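Local atomic coordinates of myosin IE heavy chain (Dictyostelium discoideum, PDB entry 1LKX), a protein that binds actin filaments and hydrolyses ATP in an actin-activated way as a single-headed myosin motor, and may move membranes relative to actin. Residues 308-313 and 537-542. Residues are numbered along the deposited sequence; the frame is centred on the assembly and turned at random.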
loop_
_atom_site.group_PDB
_atom_site.type_symbol
_atom_site.label_atom_id
_atom_site.label_comp_id
_atom_site.label_asym_id
_atom_site.label_seq_id
_atom_site.Cartn_x
_atom_site.Cartn_y
_atom_site.Cartn_z
ATOM N N CYS A 308 19.579 -13.518 23.319
ATOM C CA CYS A 308 18.407 -12.661 23.163
ATOM C C CYS A 308 17.142 -13.474 22.904
ATOM O O CYS A 308 16.073 -13.173 23.438
ATOM C CB CYS A 308 18.616 -11.678 22.006
ATOM S SG CYS A 308 20.008 -10.547 22.192
ATOM N N LEU A 309 17.265 -14.502 22.075
ATOM C CA LEU A 309 16.121 -15.336 21.751
ATOM C C LEU A 309 15.747 -16.223 22.920
ATOM O O LEU A 309 14.687 -16.847 22.916
ATOM C CB LEU A 309 16.418 -16.197 20.525
ATOM C CG LEU A 309 16.533 -15.431 19.208
ATOM C CD1 LEU A 309 16.911 -16.373 18.090
ATOM C CD2 LEU A 309 15.226 -14.748 18.913
ATOM N N LYS A 310 16.620 -16.271 23.923
ATOM C CA LYS A 310 16.398 -17.086 25.113
ATOM C C LYS A 310 16.163 -18.571 24.813
ATOM O O LYS A 310 15.166 -19.150 25.246
ATOM C CB LYS A 310 15.218 -16.539 25.919
ATOM C CG LYS A 310 15.471 -15.176 26.542
ATOM C CD LYS A 310 14.374 -14.807 27.536
ATOM C CE LYS A 310 14.514 -13.380 28.036
ATOM N NZ LYS A 310 15.853 -13.132 28.633
ATOM N N THR A 311 17.089 -19.174 24.069
ATOM C CA THR A 311 17.018 -20.592 23.714
ATOM C C THR A 311 18.387 -21.236 23.900
ATOM O O THR A 311 19.387 -20.552 24.130
ATOM C CB THR A 311 16.615 -20.819 22.233
ATOM O OG1 THR A 311 17.623 -20.280 21.373
ATOM C CG2 THR A 311 15.288 -20.165 21.925
ATOM N N ASP A 312 18.430 -22.557 23.789
ATOM C CA ASP A 312 19.683 -23.272 23.936
ATOM C C ASP A 312 20.656 -22.961 22.807
ATOM O O ASP A 312 20.438 -23.321 21.651
ATOM C CB ASP A 312 19.443 -24.775 23.984
ATOM C CG ASP A 312 20.737 -25.558 24.034
ATOM O OD1 ASP A 312 21.585 -25.249 24.904
ATOM O OD2 ASP A 312 20.905 -26.478 23.203
ATOM N N GLN A 313 21.745 -22.298 23.163
ATOM C CA GLN A 313 22.766 -21.928 22.200
ATOM C C GLN A 313 23.164 -23.070 21.274
ATOM O O GLN A 313 23.389 -22.863 20.085
ATOM C CB GLN A 313 23.996 -21.419 22.942
ATOM C CG GLN A 313 25.204 -21.213 22.072
ATOM C CD GLN A 313 26.307 -20.495 22.801
ATOM O OE1 GLN A 313 27.413 -20.360 22.285
ATOM N NE2 GLN A 313 26.014 -20.021 24.009
ATOM N N SER A 537 11.281 -23.647 21.630
ATOM C CA SER A 537 11.992 -24.010 22.843
ATOM C C SER A 537 12.425 -22.777 23.648
ATOM O O SER A 537 13.059 -22.899 24.693
ATOM C CB SER A 537 13.221 -24.832 22.478
ATOM O OG SER A 537 14.094 -24.065 21.674
ATOM N N SER A 538 12.085 -21.591 23.161
ATOM C CA SER A 538 12.451 -20.356 23.851
ATOM C C SER A 538 11.645 -20.178 25.129
ATOM O O SER A 538 10.525 -20.678 25.238
ATOM C CB SER A 538 12.230 -19.140 22.933
ATOM O OG SER A 538 12.574 -17.930 23.585
ATOM N N SER A 539 12.219 -19.464 26.092
ATOM C CA SER A 539 11.532 -19.204 27.347
ATOM C C SER A 539 10.850 -17.827 27.314
ATOM O O SER A 539 9.967 -17.545 28.131
ATOM C CB SER A 539 12.517 -19.274 28.510
ATOM O OG SER A 539 13.521 -18.291 28.368
ATOM N N ASP A 540 11.257 -16.974 26.372
ATOM C CA ASP A 540 10.661 -15.644 26.254
ATOM C C ASP A 540 9.239 -15.795 25.740
ATOM O O ASP A 540 9.009 -16.376 24.680
ATOM C CB ASP A 540 11.457 -14.757 25.281
ATOM C CG ASP A 540 10.919 -13.324 25.216
ATOM O OD1 ASP A 540 10.718 -12.795 24.092
ATOM O OD2 ASP A 540 10.704 -12.727 26.294
ATOM N N PRO A 541 8.264 -15.271 26.492
ATOM C CA PRO A 541 6.856 -15.349 26.101
ATOM C C PRO A 541 6.598 -14.856 24.672
ATOM O O PRO A 541 5.717 -15.379 23.988
ATOM C CB PRO A 541 6.156 -14.490 27.154
ATOM C CG PRO A 541 7.206 -13.492 27.525
ATOM C CD PRO A 541 8.432 -14.369 27.643
ATOM N N LEU A 542 7.369 -13.865 24.224
ATOM C CA LEU A 542 7.205 -13.323 22.878
ATOM C C LEU A 542 7.708 -14.304 21.834
ATOM O O LEU A 542 6.948 -14.790 21.004
ATOM C CB LEU A 542 7.958 -12.001 22.725
ATOM C CG LEU A 542 7.774 -11.301 21.369
ATOM C CD1 LEU A 542 6.297 -11.053 21.092
ATOM C CD2 LEU A 542 8.525 -9.983 21.375
#
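S537 follows on helix 529-536; its OG makes a weak hydrogen bond with S533 O and lies loosely beside T311 CB and CG2. At S538 the link tightens. Its OG, anti to the backbone N (chi1 180°), donates to L309 O at 2.5 Å, nearly along the C=O axis. S538 OG also accepts from D540 N at 3.2 Å, so that one small hydroxyl closes an ST turn within 537-542 while satisfying a carbonyl at the C-terminal end of helix 299-309. The methyl CG2 of T311 packs against S538 CB at 3.4 Å, a fit that a small residue allows. An alanine here would remove both the donor to L309 O and the acceptor for D540 N, and would probably loosen the turn and its hold on the helix end. S539 contributes its backbone: its N donates to K310 O at 3.1 Å, in the carbonyl plane, while its OG lies 3.5 Å from K310 CB. At D540, CB meets K310 CD at 3.7 Å where the two side chains cross obliquely. An aspartate suits this N-cap position, since OD1 reaches V543 N in a weak hydrogen bond and OD2 forms a salt bridge with R268 of helix 260-276; K310 NZ lies 5.7 Å from D540 OD2, not in contact, though the opposite charges may attract weakly. K310, whose positive phi (56°) breaks the helical path, is the C' residue of the Schellman motif ending helix 299-309, in which T311 N bonds to A306 O; the turn leaves L309 O and K310 O for the serines. The arrangement joins a Schellman-terminated helix to an ST turn leading into an Asp-capped helix, tying together two parts of the myosin motor domain away from its nucleotide site.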